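Side-chain contacts in ABC transporter substrate-binding protein (Rhizobium radiobacter, PDB 6TFX), which binds mannityl-opines, here mannopinic acid, as the periplasmic solute-binding component of an ABC importer: residues L6-A11 against G462-K467; V132-A137 against F389-Y394; Q228-R233 against N240-I245; K259-D264 against A324-G329; Y395-Y400 against K423-A428. All blocks are in the same frame, centred on the assembly; numbering follows the deposited sequence.

Interaction 1: residues L6-A11 against G462-K467; sequences LSMGVA and GTWARK
Trp464 reaches from strand 454-467 to meet Met8 and Val10 of strand 5-10, and every contact is of van der Waals kind. Among the apolar contacts, Val10 CG1 comes up at the edge of the indole, near the ring plane, 3.7 Å from Trp464 CH2. Val10 holds CG1 beside its backbone N (chi1 -50°), and this branch is the one that touches the ring. The Met8 methyl approaches the same benzo end obliquely, with CE 4.0 Å from Trp464 CZ3; the thioether chain bends at its last torsion (chi3 -61°), which carries CE round to the indole. A looser approach brings in the backbone: Gly9 O stands 4.2 Å from Trp464 CZ3, again oblique to the ring.

No hydrogen bond joins the two segments. Their axes run nearly antiparallel, at 150°, but come no closer than 9.3 Å, and strand 221-223 pairs with both strands in the mixed sheet. Val221 and Gln223 of that strand also touch the indole, and Pro484 adds a loop contact. The indole therefore spans the breadth of an intervening strand on one side of the sheet, and the Trp464 side chain is about 8 Å from the bound opine. With all four touching residues buried and no polar bond between them, the chemistry implies cohesion by shape and dispersion, directional bonding being left to the strand pairing.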
# COMPACT_ATOMS: atom_id res chain seq x y z
N LEU A 6 22.77 5.38 8.56
CA LEU A 6 21.56 4.82 9.18
C LEU A 6 21.38 3.37 8.76
O LEU A 6 21.39 3.07 7.57
CB LEU A 6 20.31 5.63 8.78
CG LEU A 6 19.01 5.32 9.54
CD1 LEU A 6 18.10 6.53 9.58
CD2 LEU A 6 18.24 4.17 8.90
N SER A 7 21.20 2.46 9.75
CA SER A 7 20.96 1.05 9.47
C SER A 7 19.51 0.76 9.88
O SER A 7 19.10 1.10 11.01
CB SER A 7 21.92 0.14 10.24
OG SER A 7 23.24 0.31 9.76
N MET A 8 18.75 0.12 8.99
CA MET A 8 17.36 -0.23 9.28
C MET A 8 17.04 -1.66 8.92
O MET A 8 17.50 -2.14 7.89
CB MET A 8 16.37 0.74 8.65
CG MET A 8 16.54 0.93 7.18
SD MET A 8 15.53 2.33 6.58
CE MET A 8 13.92 1.80 6.97
N GLY A 9 16.29 -2.34 9.79
CA GLY A 9 15.93 -3.73 9.60
C GLY A 9 14.46 -3.82 9.27
O GLY A 9 13.64 -3.26 9.99
N VAL A 10 14.12 -4.52 8.17
CA VAL A 10 12.75 -4.60 7.68
C VAL A 10 12.26 -6.02 7.54
O VAL A 10 13.06 -6.94 7.43
CB VAL A 10 12.54 -3.79 6.37
CG1 VAL A 10 13.09 -2.36 6.51
CG2 VAL A 10 13.18 -4.50 5.17
N ALA A 11 10.92 -6.18 7.52
CA ALA A 11 10.27 -7.48 7.38
C ALA A 11 10.09 -7.75 5.89
O ALA A 11 9.00 -7.60 5.33
CB ALA A 11 8.92 -7.49 8.08
N GLY A 462 1.13 1.11 10.91
CA GLY A 462 2.48 0.58 10.75
C GLY A 462 3.20 0.76 12.08
O GLY A 462 2.96 1.75 12.77
N THR A 463 4.04 -0.18 12.48
CA THR A 463 4.74 -0.09 13.77
C THR A 463 6.23 -0.20 13.51
O THR A 463 6.67 -1.16 12.89
CB THR A 463 4.29 -1.19 14.74
OG1 THR A 463 4.40 -2.45 14.08
CG2 THR A 463 2.88 -0.99 15.25
N TRP A 464 7.00 0.78 13.99
CA TRP A 464 8.45 0.80 13.79
C TRP A 464 9.13 1.36 15.02
O TRP A 464 8.59 2.29 15.63
CB TRP A 464 8.79 1.68 12.56
CG TRP A 464 8.34 1.09 11.24
CD1 TRP A 464 7.06 1.04 10.74
CD2 TRP A 464 9.18 0.56 10.22
NE1 TRP A 464 7.06 0.42 9.51
CE2 TRP A 464 8.35 0.14 9.15
CE3 TRP A 464 10.57 0.43 10.09
CZ2 TRP A 464 8.86 -0.40 7.98
CZ3 TRP A 464 11.08 -0.14 8.93
CH2 TRP A 464 10.23 -0.54 7.89
N ALA A 465 10.27 0.78 15.41
CA ALA A 465 11.00 1.26 16.58
C ALA A 465 12.28 1.96 16.13
O ALA A 465 12.86 1.59 15.11
CB ALA A 465 11.36 0.11 17.50
N ARG A 466 12.70 2.97 16.87
CA ARG A 466 13.93 3.68 16.56
C ARG A 466 14.58 4.07 17.87
O ARG A 466 13.92 4.06 18.91
CB ARG A 466 13.67 4.94 15.72
CG ARG A 466 12.85 6.01 16.44
CD ARG A 466 12.80 7.27 15.63
NE ARG A 466 11.72 8.15 16.06
CZ ARG A 466 11.87 9.16 16.92
NH1 ARG A 466 13.05 9.39 17.47
NH2 ARG A 466 10.83 9.91 17.25
N LYS A 467 15.85 4.41 17.81
CA LYS A 467 16.56 4.92 18.97
C LYS A 467 16.23 6.42 19.06
O LYS A 467 16.07 7.05 18.01
CB LYS A 467 18.07 4.66 18.81
CG LYS A 467 18.45 3.16 18.82
CD LYS A 467 18.27 2.54 20.21
CE LYS A 467 18.41 1.04 20.18
NZ LYS A 467 18.07 0.44 21.50

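Interaction 2: residues V132-A137 against F389-Y394; sequences VPSLLA and FPIADY
Ser134 meets Tyr394 and Ile391, and Ala137 meets Phe389, in a buried, mixed polar and apolar contact between the N-terminal starts of two helices, 135-138 and 392-400, within the family 5 solute-binding fold. Each helix is entered through a turn: a type I beta turn from Val132 to Leu135 on one side, an inverse gamma turn centred on Pro390 on the other. Ser134 sits at the N-cap position, yet its hydroxyl makes no capping bond and faces across the contact instead. Chi1 of 59° sets OG between the backbone N and the carbonyl carbon, while Ser134 CB packs on Ile391 CD1 at 3.6 Å. Three residues on, Ala137 CB lies over the face of the Phe389 ring, a CH-pi contact 3.8 Å from the centroid and 1° off the normal, and Ala137 O comes 3.2 Å from Phe389 CZ. Helix 434-450 packs on Ile391 through Trp441. The polar link is a hydrogen bond of 2.7 Å between Ser134 OG and Tyr394 OH, with OG at the edge of the phenol, near its plane.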
# COMPACT_ATOMS: atom_id res chain seq x y z
N VAL A 132 -11.27 15.68 -12.00
CA VAL A 132 -10.72 14.65 -11.13
C VAL A 132 -10.37 15.34 -9.81
O VAL A 132 -9.28 15.92 -9.67
CB VAL A 132 -9.49 13.93 -11.75
CG1 VAL A 132 -8.95 12.86 -10.79
CG2 VAL A 132 -9.87 13.30 -13.10
N PRO A 133 -11.33 15.32 -8.84
CA PRO A 133 -11.11 16.06 -7.59
C PRO A 133 -9.79 15.73 -6.88
O PRO A 133 -9.12 16.67 -6.36
CB PRO A 133 -12.33 15.69 -6.75
CG PRO A 133 -13.44 15.48 -7.80
CD PRO A 133 -12.69 14.77 -8.93
N SER A 134 -9.39 14.45 -6.91
CA SER A 134 -8.16 14.02 -6.22
C SER A 134 -6.94 13.95 -7.15
O SER A 134 -6.03 13.15 -6.89
CB SER A 134 -8.41 12.67 -5.54
OG SER A 134 -8.79 11.70 -6.50
N LEU A 135 -6.90 14.81 -8.20
CA LEU A 135 -5.78 14.77 -9.15
C LEU A 135 -4.42 14.89 -8.46
O LEU A 135 -3.47 14.19 -8.85
CB LEU A 135 -5.93 15.86 -10.23
CG LEU A 135 -4.83 15.88 -11.31
CD1 LEU A 135 -4.81 14.58 -12.15
CD2 LEU A 135 -4.93 17.10 -12.17
N LEU A 136 -4.29 15.82 -7.49
CA LEU A 136 -2.97 16.00 -6.87
C LEU A 136 -2.47 14.73 -6.19
O LEU A 136 -1.29 14.43 -6.31
CB LEU A 136 -2.97 17.19 -5.89
CG LEU A 136 -3.18 18.56 -6.52
CD1 LEU A 136 -3.24 19.63 -5.44
CD2 LEU A 136 -2.09 18.89 -7.56
N ALA A 137 -3.36 13.93 -5.56
CA ALA A 137 -2.93 12.64 -4.96
C ALA A 137 -2.37 11.74 -6.09
O ALA A 137 -1.33 11.11 -5.91
CB ALA A 137 -4.11 11.96 -4.30
N PHE A 389 -5.38 5.72 -1.27
CA PHE A 389 -5.72 7.13 -0.97
C PHE A 389 -7.08 7.15 -0.25
O PHE A 389 -7.96 6.35 -0.59
CB PHE A 389 -5.81 7.98 -2.25
CG PHE A 389 -4.51 8.12 -3.00
CD1 PHE A 389 -3.34 8.46 -2.34
CD2 PHE A 389 -4.47 7.94 -4.38
CE1 PHE A 389 -2.13 8.59 -3.05
CE2 PHE A 389 -3.27 8.06 -5.09
CZ PHE A 389 -2.11 8.40 -4.41
N PRO A 390 -7.29 8.09 0.70
CA PRO A 390 -8.49 8.04 1.55
C PRO A 390 -9.79 8.58 0.96
O PRO A 390 -10.49 9.39 1.60
CB PRO A 390 -8.07 8.84 2.79
CG PRO A 390 -7.06 9.84 2.26
CD PRO A 390 -6.28 9.04 1.23
N ILE A 391 -10.13 8.07 -0.23
CA ILE A 391 -11.41 8.34 -0.89
C ILE A 391 -11.89 6.95 -1.28
O ILE A 391 -11.12 6.19 -1.87
CB ILE A 391 -11.26 9.28 -2.09
CG1 ILE A 391 -10.81 10.70 -1.63
CG2 ILE A 391 -12.59 9.35 -2.85
CD1 ILE A 391 -10.50 11.64 -2.76
N ALA A 392 -13.15 6.60 -0.92
CA ALA A 392 -13.66 5.23 -1.15
C ALA A 392 -13.47 4.71 -2.56
O ALA A 392 -13.30 3.49 -2.75
CB ALA A 392 -15.12 5.13 -0.74
N ASP A 393 -13.51 5.61 -3.57
CA ASP A 393 -13.36 5.18 -4.97
C ASP A 393 -12.11 4.33 -5.20
O ASP A 393 -12.15 3.39 -6.00
CB ASP A 393 -13.28 6.40 -5.92
CG ASP A 393 -13.06 5.95 -7.36
OD1 ASP A 393 -13.87 5.13 -7.86
OD2 ASP A 393 -12.05 6.39 -7.98
N TYR A 394 -11.01 4.64 -4.50
CA TYR A 394 -9.77 3.89 -4.76
C TYR A 394 -9.87 2.46 -4.26
O TYR A 394 -9.70 1.53 -5.05
CB TYR A 394 -8.55 4.63 -4.16
CG TYR A 394 -8.30 5.91 -4.94
CD1 TYR A 394 -7.64 5.87 -6.17
CD2 TYR A 394 -8.84 7.12 -4.53
CE1 TYR A 394 -7.47 7.02 -6.94
CE2 TYR A 394 -8.68 8.28 -5.30
CZ TYR A 394 -8.02 8.22 -6.51
OH TYR A 394 -7.85 9.32 -7.31

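Interaction 3: residues Q228-R233 against N240-I245; sequences QRWLQR and NVVDTI
Trp230 and Leu231 of helix 228-235 converge on Val242 of strand 240-255, a helix packed against the strand that follows it after a short connection and that belongs to the mixed sheet. Along the helix, Trp230 comes first. Its CG lies anti to the backbone N (chi1 173°), and the indole extends so that CZ3 comes obliquely to within 4.0 Å of Val242 CG1. The opposite, polar part of the ring is held elsewhere: NE1 hydrogen-bonds to Asp211 OD1, which helps to fix the rotation of the indole, and Ala465 of strand 454-467 also touches the ring. Leu231 follows; Leu231 CA and Val242 CA are the nearest such pair across the contact, 7.4 Å apart. Its CD1 branch crosses the valine obliquely.

From the strand, Val242 directs its CB toward the helix, and further contacts come from Leu234 and Thr235 in the next turn. Between the two segments there is no hydrogen bond, only apolar packing with 151 Å² buried in all, although Asn240 ND2 bonds to Leu234 O just past the first segment. One methyl serves both helix residues: Val242 CG1 takes the indole contact and also meets Leu231 CD1 at 3.6 Å.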
# COMPACT_ATOMS: atom_id res chain seq x y z
N GLN A 228 0.86 -6.25 20.73
CA GLN A 228 1.08 -5.33 21.85
C GLN A 228 2.25 -5.74 22.75
O GLN A 228 2.90 -4.88 23.35
CB GLN A 228 -0.20 -5.10 22.66
CG GLN A 228 -0.78 -6.36 23.31
CD GLN A 228 -2.08 -6.02 24.01
OE1 GLN A 228 -2.15 -5.09 24.82
NE2 GLN A 228 -3.14 -6.75 23.70
N ARG A 229 2.56 -7.05 22.79
CA ARG A 229 3.66 -7.61 23.59
C ARG A 229 5.02 -7.11 23.09
O ARG A 229 5.90 -6.76 23.90
CB ARG A 229 3.58 -9.14 23.58
CG ARG A 229 2.42 -9.65 24.47
CD ARG A 229 1.71 -10.87 23.88
NE ARG A 229 0.36 -11.04 24.45
CZ ARG A 229 -0.77 -10.63 23.88
NH1 ARG A 229 -1.93 -10.83 24.48
NH2 ARG A 229 -0.74 -10.01 22.70
N TRP A 230 5.18 -7.02 21.76
CA TRP A 230 6.39 -6.49 21.14
C TRP A 230 6.45 -4.98 21.48
O TRP A 230 7.48 -4.47 21.92
CB TRP A 230 6.33 -6.72 19.61
CG TRP A 230 7.46 -6.04 18.89
CD1 TRP A 230 8.70 -6.56 18.64
CD2 TRP A 230 7.47 -4.69 18.40
NE1 TRP A 230 9.49 -5.61 18.03
CE2 TRP A 230 8.77 -4.45 17.89
CE3 TRP A 230 6.52 -3.66 18.36
CZ2 TRP A 230 9.13 -3.21 17.34
CZ3 TRP A 230 6.88 -2.43 17.81
CH2 TRP A 230 8.18 -2.22 17.32
N LEU A 231 5.31 -4.30 21.31
CA LEU A 231 5.16 -2.86 21.58
C LEU A 231 5.57 -2.52 23.01
O LEU A 231 6.36 -1.58 23.21
CB LEU A 231 3.70 -2.44 21.25
CG LEU A 231 3.24 -1.02 21.52
CD1 LEU A 231 3.86 -0.05 20.56
CD2 LEU A 231 1.73 -0.92 21.38
N GLN A 232 5.13 -3.32 23.99
CA GLN A 232 5.43 -3.09 25.41
C GLN A 232 6.89 -3.39 25.76
O GLN A 232 7.49 -2.65 26.55
CB GLN A 232 4.45 -3.87 26.30
CG GLN A 232 3.01 -3.31 26.29
CD GLN A 232 2.92 -1.86 26.74
OE1 GLN A 232 2.81 -0.94 25.92
NE2 GLN A 232 2.94 -1.63 28.05
N ARG A 233 7.48 -4.44 25.14
CA ARG A 233 8.88 -4.83 25.37
C ARG A 233 9.84 -3.76 24.83
O ARG A 233 10.90 -3.54 25.42
CB ARG A 233 9.16 -6.19 24.71
CG ARG A 233 10.42 -6.90 25.22
CD ARG A 233 10.86 -8.05 24.33
NE ARG A 233 9.93 -9.19 24.35
CZ ARG A 233 10.05 -10.26 25.12
NH1 ARG A 233 11.07 -10.37 25.97
NH2 ARG A 233 9.16 -11.24 25.05
N ASN A 240 14.36 3.81 23.47
CA ASN A 240 13.57 3.45 22.28
C ASN A 240 12.34 4.31 22.15
O ASN A 240 11.75 4.72 23.16
CB ASN A 240 13.16 1.99 22.36
CG ASN A 240 14.29 0.99 22.34
OD1 ASN A 240 15.39 1.25 21.82
ND2 ASN A 240 14.04 -0.18 22.87
N VAL A 241 11.95 4.57 20.91
CA VAL A 241 10.74 5.30 20.57
C VAL A 241 10.02 4.40 19.57
O VAL A 241 10.64 3.92 18.62
CB VAL A 241 11.03 6.70 19.94
CG1 VAL A 241 9.75 7.36 19.42
CG2 VAL A 241 11.74 7.61 20.93
N VAL A 242 8.72 4.17 19.80
CA VAL A 242 7.94 3.39 18.85
C VAL A 242 7.02 4.36 18.10
O VAL A 242 6.29 5.12 18.73
CB VAL A 242 7.18 2.19 19.46
CG1 VAL A 242 6.33 1.49 18.39
CG2 VAL A 242 8.14 1.19 20.09
N ASP A 243 7.11 4.35 16.77
CA ASP A 243 6.25 5.17 15.93
C ASP A 243 5.14 4.28 15.39
O ASP A 243 5.43 3.20 14.87
CB ASP A 243 7.05 5.75 14.74
CG ASP A 243 8.03 6.84 15.14
OD1 ASP A 243 7.61 7.77 15.90
OD2 ASP A 243 9.20 6.77 14.73
N THR A 244 3.87 4.72 15.54
CA THR A 244 2.71 4.02 14.96
C THR A 244 2.31 4.93 13.82
O THR A 244 2.05 6.12 14.05
CB THR A 244 1.62 3.73 16.00
OG1 THR A 244 1.17 4.96 16.56
CG2 THR A 244 2.10 2.76 17.09
N ILE A 245 2.35 4.40 12.58
CA ILE A 245 2.27 5.19 11.35
C ILE A 245 0.98 4.98 10.59
O ILE A 245 0.63 3.84 10.24
CB ILE A 245 3.51 4.89 10.44
CG1 ILE A 245 4.83 4.80 11.26
CG2 ILE A 245 3.63 5.90 9.27
CD1 ILE A 245 6.07 4.35 10.50

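Interaction 4: residues K259-D264 against A324-G329; sequences KPPFND and AGFPNG
Two irregular loops face each other here, with Asp264 and Ala324 bringing their CA atoms to 7.4 Å and type I beta turns running from Pro261 to Asp264 and from Phe326 to Gly329. Pro261, preceded by a cis peptide bond, puts its CB obliquely against the Phe326 ring, 3.6 Å from CZ and 3.9 Å from CE2 of that residue. The ring also touches Val267 of helix 265-272. This is packing between the loop leading into helix 265-272 and the loop following helix 314-323: Asp264 is the N-cap of the first, and Gly325, with positive phi of 95°, ends the second in a Schellman motif. The Asp264 carboxylate extends anti to its backbone N (chi1 -175°), and OD2 lies 3.6 Å from Ala324 CB. A water bridges the two helix termini, donating to Asp264 OD2 at 2.6 Å and to Ala324 O at 2.7 Å. A nearby arginine and the helix N terminus together probably favour the ionised form of Asp264. The arginine is Arg266, whose NH2 is in a salt bridge with Asp264 OD2, and the carboxylate also caps a backbone N just beyond the loop.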
# COMPACT_ATOMS: atom_id res chain seq x y z
N LYS A 259 -15.54 -19.96 -7.37
CA LYS A 259 -14.99 -21.30 -7.20
C LYS A 259 -15.70 -22.09 -6.10
O LYS A 259 -15.65 -21.70 -4.93
CB LYS A 259 -13.47 -21.24 -6.86
CG LYS A 259 -12.59 -20.72 -7.99
CD LYS A 259 -11.11 -20.68 -7.56
CE LYS A 259 -10.22 -20.28 -8.72
NZ LYS A 259 -8.79 -20.15 -8.31
N PRO A 260 -16.24 -23.26 -6.44
CA PRO A 260 -16.85 -24.11 -5.40
C PRO A 260 -15.81 -24.45 -4.33
O PRO A 260 -14.62 -24.59 -4.66
CB PRO A 260 -17.25 -25.37 -6.18
CG PRO A 260 -17.47 -24.89 -7.59
CD PRO A 260 -16.36 -23.88 -7.78
N PRO A 261 -16.22 -24.59 -3.05
CA PRO A 261 -17.59 -24.53 -2.53
C PRO A 261 -18.07 -23.12 -2.21
O PRO A 261 -19.19 -22.94 -1.75
CB PRO A 261 -17.50 -25.36 -1.25
CG PRO A 261 -16.10 -25.05 -0.73
CD PRO A 261 -15.26 -24.99 -2.00
N PHE A 262 -17.18 -22.13 -2.43
CA PHE A 262 -17.46 -20.75 -2.04
C PHE A 262 -18.36 -19.98 -3.03
O PHE A 262 -18.61 -18.78 -2.83
CB PHE A 262 -16.16 -20.01 -1.75
CG PHE A 262 -15.49 -20.53 -0.49
CD1 PHE A 262 -15.94 -20.14 0.77
CD2 PHE A 262 -14.44 -21.44 -0.57
CE1 PHE A 262 -15.33 -20.64 1.94
CE2 PHE A 262 -13.85 -21.96 0.59
CZ PHE A 262 -14.30 -21.56 1.84
N ASN A 263 -18.84 -20.66 -4.09
CA ASN A 263 -19.82 -20.07 -4.98
C ASN A 263 -21.24 -20.15 -4.36
O ASN A 263 -22.17 -19.54 -4.90
CB ASN A 263 -19.77 -20.64 -6.39
CG ASN A 263 -20.10 -22.10 -6.44
OD1 ASN A 263 -19.87 -22.84 -5.49
ND2 ASN A 263 -20.66 -22.54 -7.56
N ASP A 264 -21.39 -20.88 -3.23
CA ASP A 264 -22.66 -20.94 -2.49
C ASP A 264 -22.56 -19.86 -1.40
O ASP A 264 -21.67 -19.92 -0.54
CB ASP A 264 -22.84 -22.32 -1.85
CG ASP A 264 -24.19 -22.54 -1.16
OD1 ASP A 264 -24.82 -21.55 -0.72
OD2 ASP A 264 -24.61 -23.71 -1.06
N ALA A 324 -25.77 -26.37 3.32
CA ALA A 324 -25.04 -26.29 2.05
C ALA A 324 -24.49 -27.65 1.60
O ALA A 324 -23.86 -27.73 0.53
CB ALA A 324 -23.90 -25.27 2.16
N GLY A 325 -24.69 -28.68 2.41
CA GLY A 325 -24.27 -30.05 2.09
C GLY A 325 -22.91 -30.47 2.63
O GLY A 325 -22.32 -31.44 2.13
N PHE A 326 -22.44 -29.78 3.69
CA PHE A 326 -21.18 -30.07 4.34
C PHE A 326 -21.42 -30.40 5.82
O PHE A 326 -21.03 -29.62 6.70
CB PHE A 326 -20.22 -28.88 4.20
CG PHE A 326 -19.85 -28.62 2.76
CD1 PHE A 326 -18.84 -29.35 2.14
CD2 PHE A 326 -20.53 -27.66 2.01
CE1 PHE A 326 -18.52 -29.13 0.80
CE2 PHE A 326 -20.21 -27.44 0.67
CZ PHE A 326 -19.21 -28.18 0.08
N PRO A 327 -22.06 -31.56 6.12
CA PRO A 327 -22.34 -31.89 7.54
C PRO A 327 -21.09 -32.15 8.38
O PRO A 327 -21.17 -32.09 9.61
CB PRO A 327 -23.23 -33.15 7.43
CG PRO A 327 -22.84 -33.78 6.14
CD PRO A 327 -22.57 -32.61 5.21
N ASN A 328 -19.95 -32.43 7.72
CA ASN A 328 -18.68 -32.68 8.42
C ASN A 328 -17.70 -31.50 8.26
O ASN A 328 -16.53 -31.63 8.61
CB ASN A 328 -18.05 -33.99 7.92
CG ASN A 328 -18.89 -35.20 8.20
OD1 ASN A 328 -19.33 -35.44 9.34
ND2 ASN A 328 -19.15 -35.98 7.17
N GLY A 329 -18.21 -30.36 7.82
CA GLY A 329 -17.39 -29.16 7.63
C GLY A 329 -16.77 -29.05 6.24
O GLY A 329 -16.96 -29.92 5.38
O HOH W 1 -23.24 -25.89 -1.38

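Interaction 5: residues Y395-Y400 against K423-A428; sequences YLTQFY and KQIEAA
Ile425 of helix 422-430 packs on Leu396, Thr397 and Tyr400 of helix 392-400, in a near-antiparallel helix pair whose short axes are 10.2 Å apart at closest and inclined at 147°. Ile425 is the residue of the second helix that makes the contacts, pointing at the first. Its CG1 lies beside the backbone N (chi1 -69°) and the chain extends from there, carrying CD1 over the turn between Leu396 and Tyr400. There CD1 lies 3.7 Å from Leu396 O and 4.0 Å from Leu396 CB, with a longer approach of 4.4 Å to Tyr400 CB. On the other branch, Ile425 CG2 comes 3.5 Å from Thr397 OG1.

That hydroxyl is not left without polar partners by the methyl: Thr397 OG1 bonds to Asp393 O, one turn back in its own helix, and to Arg429 NH2. Leu396 O is likewise engaged, accepting from Tyr400 N at 2.9 Å. The side chain of Tyr400 is about 4 Å from that of Cys418, which with Cys453 belongs to a magnesium site, while its OH is held by Val295 O. Trp441 of helix 434-450 packs on Leu396 and Ala428, one from each helix, and the arrangement is that of antiparallel helix packing within a small helical cluster beside a metal site.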
# COMPACT_ATOMS: atom_id res chain seq x y z
N TYR A 395 -10.16 2.28 -2.97
CA TYR A 395 -10.25 0.89 -2.48
C TYR A 395 -11.36 0.14 -3.19
O TYR A 395 -11.18 -1.01 -3.59
CB TYR A 395 -10.52 0.89 -0.97
CG TYR A 395 -9.75 -0.19 -0.23
CD1 TYR A 395 -8.45 0.04 0.20
CD2 TYR A 395 -10.33 -1.42 0.05
CE1 TYR A 395 -7.74 -0.93 0.92
CE2 TYR A 395 -9.63 -2.40 0.77
CZ TYR A 395 -8.34 -2.15 1.20
OH TYR A 395 -7.63 -3.12 1.90
N LEU A 396 -12.52 0.80 -3.40
CA LEU A 396 -13.63 0.09 -4.04
C LEU A 396 -13.31 -0.33 -5.47
O LEU A 396 -13.61 -1.45 -5.86
CB LEU A 396 -14.91 0.95 -4.03
CG LEU A 396 -15.52 1.16 -2.66
CD1 LEU A 396 -16.62 2.22 -2.75
CD2 LEU A 396 -16.10 -0.17 -2.07
N THR A 397 -12.76 0.59 -6.26
CA THR A 397 -12.49 0.25 -7.65
C THR A 397 -11.43 -0.85 -7.73
O THR A 397 -11.59 -1.80 -8.50
CB THR A 397 -12.04 1.50 -8.44
OG1 THR A 397 -13.12 2.45 -8.44
CG2 THR A 397 -11.61 1.15 -9.86
N GLN A 398 -10.34 -0.71 -6.97
CA GLN A 398 -9.23 -1.66 -7.11
C GLN A 398 -9.52 -3.07 -6.60
O GLN A 398 -9.08 -4.05 -7.21
CB GLN A 398 -7.99 -1.08 -6.40
CG GLN A 398 -7.54 0.24 -7.09
CD GLN A 398 -6.30 0.80 -6.47
OE1 GLN A 398 -5.45 0.07 -5.98
NE2 GLN A 398 -6.16 2.12 -6.52
N PHE A 399 -10.24 -3.16 -5.48
CA PHE A 399 -10.50 -4.47 -4.88
C PHE A 399 -11.84 -5.09 -5.29
O PHE A 399 -11.98 -6.33 -5.17
CB PHE A 399 -10.49 -4.34 -3.36
CG PHE A 399 -9.12 -4.22 -2.78
CD1 PHE A 399 -8.37 -5.36 -2.47
CD2 PHE A 399 -8.54 -2.96 -2.58
CE1 PHE A 399 -7.08 -5.25 -1.94
CE2 PHE A 399 -7.23 -2.85 -2.09
CZ PHE A 399 -6.52 -3.99 -1.74
N TYR A 400 -12.84 -4.28 -5.69
CA TYR A 400 -14.17 -4.82 -5.88
C TYR A 400 -14.87 -4.54 -7.22
O TYR A 400 -15.91 -5.17 -7.46
CB TYR A 400 -15.10 -4.37 -4.73
CG TYR A 400 -14.49 -4.61 -3.36
CD1 TYR A 400 -14.15 -5.89 -2.93
CD2 TYR A 400 -14.23 -3.54 -2.49
CE1 TYR A 400 -13.57 -6.11 -1.69
CE2 TYR A 400 -13.64 -3.75 -1.25
CZ TYR A 400 -13.28 -5.03 -0.86
OH TYR A 400 -12.70 -5.24 0.36
N LYS A 423 -22.21 -0.80 -10.71
CA LYS A 423 -22.98 0.41 -11.03
C LYS A 423 -22.85 1.48 -9.96
O LYS A 423 -22.73 2.66 -10.29
CB LYS A 423 -24.46 0.07 -11.27
CG LYS A 423 -24.67 -0.94 -12.42
CD LYS A 423 -24.20 -0.44 -13.78
CE LYS A 423 -23.98 -1.59 -14.74
NZ LYS A 423 -23.71 -1.11 -16.12
N GLN A 424 -22.85 1.08 -8.67
CA GLN A 424 -22.72 2.05 -7.57
C GLN A 424 -21.33 2.68 -7.56
O GLN A 424 -21.18 3.89 -7.33
CB GLN A 424 -23.00 1.37 -6.23
CG GLN A 424 -24.47 0.97 -6.05
CD GLN A 424 -24.89 -0.28 -6.80
OE1 GLN A 424 -24.07 -1.07 -7.27
NE2 GLN A 424 -26.20 -0.50 -6.91
N ILE A 425 -20.30 1.86 -7.79
CA ILE A 425 -18.91 2.35 -7.80
C ILE A 425 -18.75 3.37 -8.94
O ILE A 425 -18.21 4.46 -8.74
CB ILE A 425 -17.93 1.16 -7.91
CG1 ILE A 425 -17.97 0.34 -6.60
CG2 ILE A 425 -16.51 1.67 -8.20
CD1 ILE A 425 -17.23 -1.02 -6.66
N GLU A 426 -19.21 3.00 -10.15
CA GLU A 426 -19.08 3.90 -11.30
C GLU A 426 -19.87 5.18 -11.10
O GLU A 426 -19.36 6.26 -11.42
CB GLU A 426 -19.59 3.18 -12.55
CG GLU A 426 -18.67 2.06 -12.97
CD GLU A 426 -19.22 1.24 -14.12
OE1 GLU A 426 -19.90 1.82 -15.00
OE2 GLU A 426 -18.97 0.01 -14.15
N ALA A 427 -21.13 5.07 -10.61
CA ALA A 427 -21.95 6.28 -10.42
C ALA A 427 -21.35 7.17 -9.33
O ALA A 427 -21.34 8.39 -9.49
CB ALA A 427 -23.39 5.92 -10.05
N ALA A 428 -20.81 6.57 -8.25
CA ALA A 428 -20.23 7.39 -7.16
C ALA A 428 -19.00 8.15 -7.64
O ALA A 428 -18.77 9.30 -7.25
CB ALA A 428 -19.83 6.49 -5.99

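In the fold
From the N terminus, strand 5-10 opens interaction 1, whose second segment, 462-467, begins 451 residues after the first ends; this widest loop encloses all four other contacts. Interaction 2 starts at 132-137 and closes at 389-394, enclosing in turn interactions 3 and 4, which follow one another without crossing. Interaction 3 is a short local closure, and interaction 4 joins two peripheral loops with its centre 33 Å from the chain centre. Interaction 5 opens directly after interaction 2 on the same helix, 392-400, and closes at 423-428 on helix 422-430. Interactions 1 and 3 meet in the mixed sheet, where Trp464 O lies 2.8 Å from Asp243 N, a probable hydrogen bond. Interactions 2 and 5 lie across the chain centre from interaction 1.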